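Local structure of mandelate racemase/muconate lactonizing enzyme-like protein (Roseovarius sp. TM1035, 3RCY) at residues A[22-27]-A[340-345]; A[64-67]-A[73-76]; A[136-141]-A[147-152]; A[296-301]-A[329-334]. The protein is a magnesium-binding member of the mandelate racemase/muconate lactonizing enzyme family, in the enolase superfamily, and is probably an isomerase. One frame throughout, in Å; residues are numbered along the deposited sequence.

Contact 1 of 4, residues A[22-27]-A[340-345]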
loop_
_atom_site.group_PDB
_atom_site.type_symbol
_atom_site.label_atom_id
_atom_site.label_comp_id
_atom_site.label_asym_id
_atom_site.label_seq_id
_atom_site.Cartn_x
_atom_site.Cartn_y
_atom_site.Cartn_z
ATOM N N ARG A 22 40.371 -18.505 5.135
ATOM C CA ARG A 22 41.410 -19.421 4.638
ATOM C C ARG A 22 42.478 -18.748 3.770
ATOM O O ARG A 22 43.639 -19.158 3.790
ATOM C CB ARG A 22 40.788 -20.598 3.875
ATOM C CG ARG A 22 40.161 -21.663 4.765
ATOM C CD ARG A 22 39.779 -22.899 3.947
ATOM N NE ARG A 22 39.222 -23.964 4.782
ATOM C CZ ARG A 22 37.954 -24.032 5.182
ATOM N NH1 ARG A 22 37.076 -23.091 4.835
ATOM N NH2 ARG A 22 37.560 -25.045 5.942
ATOM N N TYR A 23 42.084 -17.734 3.003
ATOM C CA TYR A 23 43.017 -17.017 2.129
ATOM C C TYR A 23 42.471 -15.638 1.791
ATOM O O TYR A 23 41.252 -15.411 1.835
ATOM C CB TYR A 23 43.305 -17.806 0.830
ATOM C CG TYR A 23 42.039 -18.156 0.078
ATOM C CD1 TYR A 23 41.411 -17.211 -0.740
ATOM C CD2 TYR A 23 41.445 -19.420 0.213
ATOM C CE1 TYR A 23 40.236 -17.504 -1.397
ATOM C CE2 TYR A 23 40.264 -19.728 -0.457
ATOM C CZ TYR A 23 39.662 -18.762 -1.258
ATOM O OH TYR A 23 38.482 -19.035 -1.925
ATOM N N TRP A 24 43.381 -14.730 1.445
ATOM C CA TRP A 24 43.025 -13.390 0.989
ATOM C C TRP A 24 43.545 -13.197 -0.426
ATOM O O TRP A 24 44.643 -13.643 -0.756
ATOM C CB TRP A 24 43.619 -12.320 1.912
ATOM C CG TRP A 24 43.208 -12.455 3.351
ATOM C CD1 TRP A 24 42.027 -12.955 3.829
ATOM C CD2 TRP A 24 43.972 -12.070 4.498
ATOM N NE1 TRP A 24 42.015 -12.912 5.204
ATOM C CE2 TRP A 24 43.195 -12.372 5.640
ATOM C CE3 TRP A 24 45.235 -11.495 4.672
ATOM C CZ2 TRP A 24 43.643 -12.123 6.941
ATOM C CZ3 TRP A 24 45.679 -11.239 5.969
ATOM C CH2 TRP A 24 44.887 -11.560 7.084
ATOM N N ILE A 25 42.746 -12.543 -1.261
ATOM C CA ILE A 25 43.111 -12.328 -2.658
ATOM C C ILE A 25 43.547 -10.882 -2.826
ATOM O O ILE A 25 42.717 -9.972 -2.866
ATOM C CB ILE A 25 41.952 -12.669 -3.635
ATOM C CG1 ILE A 25 41.515 -14.133 -3.460
ATOM C CG2 ILE A 25 42.388 -12.413 -5.086
ATOM C CD1 ILE A 25 40.150 -14.460 -4.092
ATOM N N LEU A 26 44.857 -10.684 -2.910
ATOM C CA LEU A 26 45.424 -9.351 -3.076
ATOM C C LEU A 26 45.705 -9.082 -4.546
ATOM O O LEU A 26 46.133 -9.981 -5.280
ATOM C CB LEU A 26 46.719 -9.213 -2.261
ATOM C CG LEU A 26 46.673 -9.652 -0.786
ATOM C CD1 LEU A 26 48.050 -9.494 -0.161
ATOM C CD2 LEU A 26 45.619 -8.870 0.009
ATOM N N VAL A 27 45.452 -7.849 -4.976
ATOM C CA VAL A 27 45.819 -7.420 -6.327
ATOM C C VAL A 27 46.755 -6.217 -6.253
ATOM O O VAL A 27 46.567 -5.316 -5.436
ATOM C CB VAL A 27 44.577 -7.120 -7.225
ATOM C CG1 VAL A 27 43.762 -8.385 -7.441
ATOM C CG2 VAL A 27 43.692 -5.997 -6.624
ATOM N N THR A 340 45.368 -9.373 14.444
ATOM C CA THR A 340 46.272 -10.531 14.472
ATOM C C THR A 340 47.665 -10.078 14.073
ATOM O O THR A 340 47.803 -9.060 13.384
ATOM C CB THR A 340 45.828 -11.702 13.530
ATOM O OG1 THR A 340 46.073 -11.353 12.162
ATOM C CG2 THR A 340 44.357 -12.072 13.727
ATOM N N PRO A 341 48.710 -10.822 14.501
ATOM C CA PRO A 341 50.061 -10.470 14.069
ATOM C C PRO A 341 50.191 -10.406 12.541
ATOM O O PRO A 341 50.860 -9.515 12.022
ATOM C CB PRO A 341 50.928 -11.600 14.656
ATOM C CG PRO A 341 50.152 -12.076 15.842
ATOM C CD PRO A 341 48.712 -11.974 15.423
ATOM N N PHE A 342 49.542 -11.329 11.832
ATOM C CA PHE A 342 49.661 -11.398 10.369
ATOM C C PHE A 342 48.982 -10.210 9.675
ATOM O O PHE A 342 49.568 -9.617 8.763
ATOM C CB PHE A 342 49.125 -12.734 9.828
ATOM C CG PHE A 342 49.410 -12.959 8.361
ATOM C CD1 PHE A 342 50.702 -13.236 7.920
ATOM C CD2 PHE A 342 48.383 -12.899 7.425
ATOM C CE1 PHE A 342 50.971 -13.446 6.561
ATOM C CE2 PHE A 342 48.636 -13.106 6.065
ATOM C CZ PHE A 342 49.931 -13.382 5.632
ATOM N N HIS A 343 47.761 -9.864 10.106
ATOM C CA HIS A 343 47.097 -8.635 9.635
ATOM C C HIS A 343 48.025 -7.429 9.769
ATOM O O HIS A 343 48.214 -6.671 8.812
ATOM C CB HIS A 343 45.826 -8.334 10.444
ATOM C CG HIS A 343 44.590 -9.014 9.940
ATOM N ND1 HIS A 343 44.167 -10.237 10.417
ATOM C CD2 HIS A 343 43.655 -8.617 9.041
ATOM C CE1 HIS A 343 43.036 -10.573 9.822
ATOM N NE2 HIS A 343 42.705 -9.610 8.981
ATOM N N ASP A 344 48.584 -7.247 10.965
ATOM C CA ASP A 344 49.432 -6.085 11.247
ATOM C C ASP A 344 50.710 -6.089 10.410
ATOM O O ASP A 344 51.072 -5.071 9.814
ATOM C CB ASP A 344 49.763 -5.997 12.742
ATOM C CG ASP A 344 50.333 -4.644 13.131
ATOM O OD1 ASP A 344 49.571 -3.654 13.194
ATOM O OD2 ASP A 344 51.550 -4.570 13.380
ATOM N N ALA A 345 51.371 -7.245 10.341
ATOM C CA ALA A 345 52.631 -7.374 9.607
ATOM C C ALA A 345 52.470 -7.181 8.097
ATOM O O ALA A 345 53.358 -6.626 7.438
ATOM C CB ALA A 345 53.299 -8.723 9.915
#
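His343, whose ring meets Trp24, grips Thr340 OG1 twice. His343 N donates to Thr340 OG1 over 3.0 Å at 169°, a nearly straight N-cap bond, and His343 ND1 lies 2.8 Å from that hydroxyl oxygen, which sits in the imidazole plane. At the far end of the ring His343 NE2 is bonded to Ala314 O, so the rotation of the imidazole is fixed from both nitrogens. One face of this ring receives the benzo side of Trp24: Trp24 CH2 stands above the ring centre, and Trp24 CZ2 comes to 3.3 Å from His343 CE1. The planes meet at 53°, too oblique for either a stack or a T-shape. Phe342 offers an edge instead, its CD2 3.5 Å from Trp24 CZ3; it gets there with CG anti to the backbone N (chi1 -171°), and the three rings form a buried aromatic cluster. Trp24 NE1 is held by Gly20 O. Trp24 belongs to strand 24-31, the middle of the three-stranded antiparallel sheet between strands 4-12 and 36-41, and its indole reaches over to the first turn of helix 341-346, while Phe342 also packs on Thr12 of strand 4-12.

Contact 2 of 4, residues A[64-67]-A[73-76]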
loop_
_atom_site.group_PDB
_atom_site.type_symbol
_atom_site.label_atom_id
_atom_site.label_comp_id
_atom_site.label_asym_id
_atom_site.label_seq_id
_atom_site.Cartn_x
_atom_site.Cartn_y
_atom_site.Cartn_z
ATOM N N GLU A 64 42.830 -2.393 -18.248
ATOM C CA GLU A 64 44.185 -2.224 -18.772
ATOM C C GLU A 64 44.205 -1.132 -19.841
ATOM O O GLU A 64 43.381 -1.137 -20.762
ATOM C CB GLU A 64 44.725 -3.545 -19.331
ATOM C CG GLU A 64 46.215 -3.526 -19.681
ATOM C CD GLU A 64 46.696 -4.841 -20.291
ATOM O OE1 GLU A 64 45.937 -5.845 -20.269
ATOM O OE2 GLU A 64 47.838 -4.873 -20.801
ATOM N N GLY A 65 45.130 -0.189 -19.691
ATOM C CA GLY A 65 45.258 0.934 -20.623
ATOM C C GLY A 65 44.368 2.127 -20.285
ATOM O O GLY A 65 44.438 3.159 -20.956
ATOM N N GLU A 66 43.529 1.991 -19.252
ATOM C CA GLU A 66 42.623 3.078 -18.839
ATOM C C GLU A 66 43.262 4.002 -17.809
ATOM O O GLU A 66 44.071 3.567 -16.991
ATOM C CB GLU A 66 41.316 2.509 -18.257
ATOM C CG GLU A 66 40.176 3.517 -18.088
ATOM C CD GLU A 66 39.768 4.168 -19.406
ATOM O OE1 GLU A 66 39.467 3.437 -20.369
ATOM O OE2 GLU A 66 39.767 5.415 -19.483
ATOM N N ASN A 67 42.881 5.278 -17.860
ATOM C CA ASN A 67 43.192 6.246 -16.811
ATOM C C ASN A 67 42.476 5.837 -15.514
ATOM O O ASN A 67 41.260 5.679 -15.510
ATOM C CB ASN A 67 42.733 7.632 -17.273
ATOM C CG ASN A 67 43.170 8.756 -16.340
ATOM O OD1 ASN A 67 43.398 8.565 -15.150
ATOM N ND2 ASN A 67 43.277 9.951 -16.897
ATOM N N LEU A 73 33.359 4.932 -15.293
ATOM C CA LEU A 73 33.405 4.245 -16.579
ATOM C C LEU A 73 33.802 2.781 -16.411
ATOM O O LEU A 73 33.161 1.892 -16.970
ATOM C CB LEU A 73 34.363 4.956 -17.540
ATOM C CG LEU A 73 34.537 4.322 -18.937
ATOM C CD1 LEU A 73 33.214 4.200 -19.690
ATOM C CD2 LEU A 73 35.543 5.109 -19.764
ATOM N N MET A 74 34.854 2.537 -15.640
ATOM C CA MET A 74 35.335 1.170 -15.451
ATOM C C MET A 74 34.295 0.309 -14.738
ATOM O O MET A 74 34.100 -0.849 -15.109
ATOM C CB MET A 74 36.693 1.137 -14.744
ATOM C CG MET A 74 37.807 1.689 -15.638
ATOM S SD MET A 74 39.453 1.405 -14.985
ATOM C CE MET A 74 39.537 2.711 -13.763
ATOM N N PHE A 75 33.599 0.883 -13.754
ATOM C CA PHE A 75 32.479 0.172 -13.147
ATOM C C PHE A 75 31.415 -0.204 -14.191
ATOM O O PHE A 75 31.018 -1.372 -14.272
ATOM C CB PHE A 75 31.845 0.928 -11.970
ATOM C CG PHE A 75 30.647 0.213 -11.385
ATOM C CD1 PHE A 75 30.816 -0.779 -10.420
ATOM C CD2 PHE A 75 29.357 0.502 -11.836
ATOM C CE1 PHE A 75 29.709 -1.466 -9.900
ATOM C CE2 PHE A 75 28.255 -0.169 -11.329
ATOM C CZ PHE A 75 28.426 -1.152 -10.357
ATOM N N ARG A 76 30.980 0.763 -14.996
ATOM C CA ARG A 76 29.966 0.494 -16.025
ATOM C C ARG A 76 30.384 -0.613 -16.993
ATOM O O ARG A 76 29.562 -1.439 -17.378
ATOM C CB ARG A 76 29.600 1.751 -16.827
ATOM C CG ARG A 76 28.886 2.886 -16.048
ATOM C CD ARG A 76 27.697 2.406 -15.203
ATOM N NE ARG A 76 26.708 1.652 -15.980
ATOM C CZ ARG A 76 25.538 1.232 -15.503
ATOM N NH1 ARG A 76 25.194 1.496 -14.239
ATOM N NH2 ARG A 76 24.713 0.539 -16.294
#
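Glu66 and Met74 bring the two backbones closest, with CA atoms 8.3 Å apart, where the loop 64-67 passes beside helix 71-80. The contact lies at the connection between two consecutive helices of the N-terminal domain: helix 48-63 ends, the chain turns, and helix 71-80 begins a few residues later. Gly65 takes a positive phi of 87°, at which a beta carbon would press on the carbonyl O of Glu64; Gly65 and the following Glu66 each have a backbone hydrogen bond with Leu4. Met74 and Glu66 slide past one another in opposite directions, with Glu66 CG 3.8 Å from Met74 SD, so aliphatic carbon faces thioether. The glutamate chain bends at chi2 (60°), which turns its carboxylate away from the sulfur; there OE1 makes a salt bridge with Arg77 NH1 and OE2 accepts from Asn70 ND2. Glu66 OE2 also stands 4.2 Å from Leu73 CD2, a loose approach. Asn67 OD1 accepts from Glu69 N, an Asx turn leading toward the helix. Leu73 packs in addition on Lys121 of a second subunit, while Met74 is covered by Phe95 and Cys102 of helix 89-110. A bend at chi3 (-79°) swings the Met74 methyl round, leaving Met74 CE 3.9 Å from Asn67 O.

Contact 3 of 4, residues A[136-141]-A[147-152]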
loop_
_atom_site.group_PDB
_atom_site.type_symbol
_atom_site.label_atom_id
_atom_site.label_comp_id
_atom_site.label_asym_id
_atom_site.label_seq_id
_atom_site.Cartn_x
_atom_site.Cartn_y
_atom_site.Cartn_z
ATOM N N PRO A 136 43.999 -16.873 25.006
ATOM C CA PRO A 136 45.013 -17.951 24.926
ATOM C C PRO A 136 44.735 -19.216 25.753
ATOM O O PRO A 136 45.216 -20.291 25.396
ATOM C CB PRO A 136 46.288 -17.264 25.415
ATOM C CG PRO A 136 46.081 -15.827 25.067
ATOM C CD PRO A 136 44.620 -15.576 25.331
ATOM N N HIS A 137 43.965 -19.101 26.831
ATOM C CA HIS A 137 43.630 -20.269 27.662
ATOM C C HIS A 137 42.329 -20.968 27.236
ATOM O O HIS A 137 41.975 -22.012 27.787
ATOM C CB HIS A 137 43.544 -19.864 29.133
ATOM C CG HIS A 137 42.377 -18.976 29.444
ATOM N ND1 HIS A 137 42.222 -17.730 28.875
ATOM C CD2 HIS A 137 41.307 -19.157 30.255
ATOM C CE1 HIS A 137 41.108 -17.180 29.328
ATOM N NE2 HIS A 137 40.537 -18.025 30.167
ATOM N N HIS A 138 41.622 -20.390 26.264
ATOM C CA HIS A 138 40.368 -20.962 25.775
ATOM C C HIS A 138 40.635 -22.046 24.737
ATOM O O HIS A 138 41.276 -21.771 23.719
ATOM C CB HIS A 138 39.495 -19.891 25.109
ATOM C CG HIS A 138 38.939 -18.871 26.051
ATOM N ND1 HIS A 138 38.601 -17.596 25.646
ATOM C CD2 HIS A 138 38.654 -18.934 27.373
ATOM C CE1 HIS A 138 38.122 -16.922 26.677
ATOM N NE2 HIS A 138 38.142 -17.712 27.736
ATOM N N PRO A 139 40.120 -23.270 24.964
ATOM C CA PRO A 139 40.135 -24.241 23.859
ATOM C C PRO A 139 39.249 -23.713 22.727
ATOM O O PRO A 139 38.110 -23.290 22.976
ATOM C CB PRO A 139 39.532 -25.510 24.482
ATOM C CG PRO A 139 39.553 -25.283 25.975
ATOM C CD PRO A 139 39.448 -23.799 26.166
ATOM N N ILE A 140 39.785 -23.715 21.508
ATOM C CA ILE A 140 39.152 -23.076 20.352
ATOM C C ILE A 140 37.737 -23.599 20.056
ATOM O O ILE A 140 36.784 -22.818 19.991
ATOM C CB ILE A 140 40.040 -23.192 19.071
ATOM C CG1 ILE A 140 41.482 -22.731 19.338
ATOM C CG2 ILE A 140 39.410 -22.441 17.884
ATOM C CD1 ILE A 140 41.649 -21.236 19.573
ATOM N N THR A 141 37.600 -24.912 19.880
ATOM C CA THR A 141 36.305 -25.491 19.507
ATOM C C THR A 141 35.214 -25.280 20.575
ATOM O O THR A 141 34.147 -24.763 20.245
ATOM C CB THR A 141 36.435 -26.977 19.052
ATOM O OG1 THR A 141 37.293 -27.040 17.905
ATOM C CG2 THR A 141 35.072 -27.569 18.679
ATOM N N ALA A 147 29.312 -19.472 26.668
ATOM C CA ALA A 147 28.972 -18.102 27.080
ATOM C C ALA A 147 29.983 -17.558 28.084
ATOM O O ALA A 147 30.391 -16.403 27.994
ATOM C CB ALA A 147 27.555 -18.035 27.648
ATOM N N ASP A 148 30.388 -18.404 29.033
ATOM C CA ASP A 148 31.416 -18.059 30.016
ATOM C C ASP A 148 32.706 -17.553 29.365
ATOM O O ASP A 148 33.212 -16.495 29.740
ATOM C CB ASP A 148 31.704 -19.250 30.947
ATOM C CG ASP A 148 30.635 -19.432 32.022
ATOM O OD1 ASP A 148 29.710 -18.604 32.117
ATOM O OD2 ASP A 148 30.724 -20.406 32.797
ATOM N N MET A 149 33.223 -18.300 28.389
ATOM C CA MET A 149 34.450 -17.908 27.689
ATOM C C MET A 149 34.254 -16.650 26.847
ATOM O O MET A 149 35.104 -15.766 26.848
ATOM C CB MET A 149 34.989 -19.050 26.825
ATOM C CG MET A 149 35.501 -20.262 27.619
ATOM S SD MET A 149 36.207 -21.511 26.522
ATOM C CE MET A 149 35.698 -23.007 27.376
ATOM N N ALA A 150 33.126 -16.570 26.140
ATOM C CA ALA A 150 32.793 -15.369 25.384
ATOM C C ALA A 150 32.780 -14.131 26.290
ATOM O O ALA A 150 33.317 -13.095 25.921
ATOM C CB ALA A 150 31.452 -15.535 24.663
ATOM N N ALA A 151 32.181 -14.249 27.475
ATOM C CA ALA A 151 32.149 -13.132 28.416
ATOM C C ALA A 151 33.558 -12.695 28.847
ATOM O O ALA A 151 33.806 -11.501 29.000
ATOM C CB ALA A 151 31.271 -13.451 29.625
ATOM N N GLU A 152 34.473 -13.654 29.023
ATOM C CA GLU A 152 35.880 -13.329 29.305
ATOM C C GLU A 152 36.530 -12.542 28.159
ATOM O O GLU A 152 37.247 -11.558 28.394
ATOM C CB GLU A 152 36.696 -14.595 29.603
ATOM C CG GLU A 152 36.379 -15.237 30.940
ATOM C CD GLU A 152 37.315 -16.389 31.287
ATOM O OE1 GLU A 152 37.828 -17.069 30.367
ATOM O OE2 GLU A 152 37.535 -16.614 32.491
#
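The imidazole of His138 has Met149 on one face, His137 on the other and the Glu152 carboxylate at its edge. Met149 CB sits 3.7 Å from the ring centroid of His138, close to the normal, a CH-pi contact; Met149 SD lies obliquely at 4.2 Å from that centroid. On the opposite face is His137 ND1, and His138 CD2 in turn lies over a face of the His137 ring, toward its rim. With CG anti to the carbonyl carbon (chi1 -69°), the His138 ring lies alongside Met149 and its NE2 edge meets Glu152. Both rings direct NE2 to one oxygen. His138 NE2 donates to Glu152 OE1 over 2.7 Å at 162°, with ring and carboxylate nearly coplanar, whereas His137 NE2 reaches Glu152 OE1 over 2.9 Å at a more bent 140°, on the syn side and well out of the carboxylate plane. The contact lies in a beta-alpha-beta crossover of the barrel domain: helix 147-159 links the parallel strands 126-131 and 164-167, and the loop 136-139 crosses its first turns at the surface. His138 ND1 accepts from Leu135 N, so the ring's rotation is fixed at both nitrogens. Pro139 CD touches Met149 SD at 4.0 Å.

Contact 4 of 4, residues A[296-301]-A[329-334]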
loop_
_atom_site.group_PDB
_atom_site.type_symbol
_atom_site.label_atom_id
_atom_site.label_comp_id
_atom_site.label_asym_id
_atom_site.label_seq_id
_atom_site.Cartn_x
_atom_site.Cartn_y
_atom_site.Cartn_z
ATOM N N LYS A 296 28.299 5.862 -3.162
ATOM C CA LYS A 296 26.943 6.002 -3.678
ATOM C C LYS A 296 25.939 5.394 -2.703
ATOM O O LYS A 296 24.917 6.014 -2.385
ATOM C CB LYS A 296 26.827 5.367 -5.071
ATOM C CG LYS A 296 27.679 6.063 -6.147
ATOM C CD LYS A 296 27.360 5.538 -7.552
ATOM C CE LYS A 296 28.074 6.349 -8.641
ATOM N NZ LYS A 296 27.943 5.701 -10.003
ATOM N N VAL A 297 26.246 4.198 -2.196
ATOM C CA VAL A 297 25.377 3.526 -1.222
ATOM C C VAL A 297 25.285 4.294 0.094
ATOM O O VAL A 297 24.198 4.415 0.665
ATOM C CB VAL A 297 25.795 2.040 -1.001
ATOM C CG1 VAL A 297 25.007 1.408 0.137
ATOM C CG2 VAL A 297 25.575 1.259 -2.276
ATOM N N ALA A 298 26.416 4.820 0.565
ATOM C CA ALA A 298 26.435 5.640 1.784
ATOM C C ALA A 298 25.486 6.836 1.687
ATOM O O ALA A 298 24.788 7.148 2.656
ATOM C CB ALA A 298 27.866 6.113 2.115
ATOM N N ALA A 299 25.464 7.498 0.528
ATOM C CA ALA A 299 24.567 8.641 0.300
ATOM C C ALA A 299 23.101 8.215 0.315
ATOM O O ALA A 299 22.246 8.934 0.844
ATOM C CB ALA A 299 24.902 9.338 -1.007
ATOM N N MET A 300 22.813 7.055 -0.274
ATOM C CA MET A 300 21.477 6.461 -0.190
ATOM C C MET A 300 21.063 6.195 1.259
ATOM O O MET A 300 19.945 6.541 1.667
ATOM C CB MET A 300 21.412 5.173 -1.013
ATOM C CG MET A 300 21.481 5.444 -2.494
ATOM S SD MET A 300 21.962 4.001 -3.437
ATOM C CE MET A 300 22.574 4.829 -4.904
ATOM N N ALA A 301 21.963 5.602 2.039
ATOM C CA ALA A 301 21.695 5.396 3.466
ATOM C C ALA A 301 21.372 6.705 4.206
ATOM O O ALA A 301 20.499 6.725 5.087
ATOM C CB ALA A 301 22.855 4.667 4.130
ATOM N N ILE A 329 32.596 9.685 5.340
ATOM C CA ILE A 329 31.126 9.713 5.367
ATOM C C ILE A 329 30.562 10.222 6.695
ATOM O O ILE A 329 31.096 9.910 7.760
ATOM C CB ILE A 329 30.506 8.340 4.998
ATOM C CG1 ILE A 329 30.890 7.270 6.037
ATOM C CG2 ILE A 329 30.914 7.939 3.550
ATOM C CD1 ILE A 329 30.110 5.972 5.917
ATOM N N PRO A 330 29.487 11.025 6.636
ATOM C CA PRO A 330 28.898 11.498 7.884
ATOM C C PRO A 330 28.113 10.409 8.609
ATOM O O PRO A 330 27.997 10.455 9.830
ATOM C CB PRO A 330 27.974 12.647 7.434
ATOM C CG PRO A 330 27.661 12.363 6.018
ATOM C CD PRO A 330 28.865 11.650 5.448
ATOM N N ASN A 331 27.628 9.413 7.871
ATOM C CA ASN A 331 26.791 8.356 8.451
ATOM C C ASN A 331 27.531 7.038 8.731
ATOM O O ASN A 331 27.040 5.950 8.414
ATOM C CB ASN A 331 25.514 8.135 7.604
ATOM C CG ASN A 331 25.818 7.770 6.143
ATOM O OD1 ASN A 331 26.821 8.186 5.580
ATOM N ND2 ASN A 331 24.924 7.016 5.527
ATOM N N ILE A 332 28.717 7.142 9.315
ATOM C CA ILE A 332 29.474 5.962 9.759
ATOM C C ILE A 332 28.975 5.529 11.130
ATOM O O ILE A 332 28.803 6.366 12.021
ATOM C CB ILE A 332 31.019 6.232 9.825
ATOM C CG1 ILE A 332 31.798 4.960 10.204
ATOM C CG2 ILE A 332 31.351 7.333 10.840
ATOM C CD1 ILE A 332 31.649 3.803 9.220
ATOM N N LEU A 333 28.747 4.228 11.305
ATOM C CA LEU A 333 28.468 3.677 12.633
ATOM C C LEU A 333 29.766 3.167 13.269
ATOM O O LEU A 333 30.218 3.702 14.275
ATOM C CB LEU A 333 27.414 2.558 12.566
ATOM C CG LEU A 333 27.082 1.769 13.846
ATOM C CD1 LEU A 333 26.717 2.671 15.058
ATOM C CD2 LEU A 333 25.959 0.808 13.542
ATOM N N MET A 334 30.361 2.134 12.674
ATOM C CA MET A 334 31.615 1.565 13.171
ATOM C C MET A 334 32.283 0.688 12.104
ATOM O O MET A 334 31.633 0.299 11.129
ATOM C CB MET A 334 31.375 0.770 14.467
ATOM C CG MET A 334 30.346 -0.364 14.347
ATOM S SD MET A 334 30.024 -1.205 15.917
ATOM C CE MET A 334 28.955 -0.038 16.765
#
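Asn331 and Ile329 reach helix 290-302 through similar first torsions. In Asn331, chi1 of 58° sets CG between the backbone N and the carbonyl carbon, which turns the amide onto the helix. Ile329 has CG1 in the equivalent place (chi1 64°), leaving CG2 beside the backbone N as the branch that faces Ala298. The result is one polar and one apolar touch on the same helical residue. Asn331 ND2 donates to Ala298 O over 2.9 Å at 150°, the donor tilted out of the carbonyl plane, and Ile329 CG2 packs on Ala298 CB at 3.8 Å. One turn further along, Ala301 CB closes on Asn331 ND2 at 3.4 Å, so the small alanine methyl sits against the amide nitrogen as it bonds to Ala298 O. The loop 329-334 follows helix 316-327 and leads into strand 335-336 of the barrel, running against the face of helix 290-302 that Ala298 and Ala301 make. Away from it, Ala299 packs on Lys296 of a second subunit. Met308 of strand 307-308 touches both Ala298 and Ile329 and bonds to the Asn331 backbone. Asn331 ND2 also donates to Ala306 O; with two carbonyl acceptors, this buried amide nitrogen is satisfied by main-chain oxygens, and it ties helix 290-302, the loop after it and the loop 329-334 together.

In the fold
Contact 1 closes the longest loop of the chain among these contacts: its segments, 313 residues apart, bring the three-stranded sheet of the N-terminal domain against helix 341-346, late in the sequence of the barrel domain, and the other three contacts are nested within that loop. They follow in series, contact 2 in the N-terminal domain, then contacts 3 and 4 in the barrel, at helix 147-159 early in it and helix 290-302 late. Contacts 2 and 3 are the farthest apart, their centres 48 Å from each other on opposite sides of the chain's centre. Contacts 2 and 4 come within about 6 Å at their nearest atoms, and both touch the second subunit, so the two domains contribute jointly to that interface, whereas contacts 1 and 3 touch no other chain.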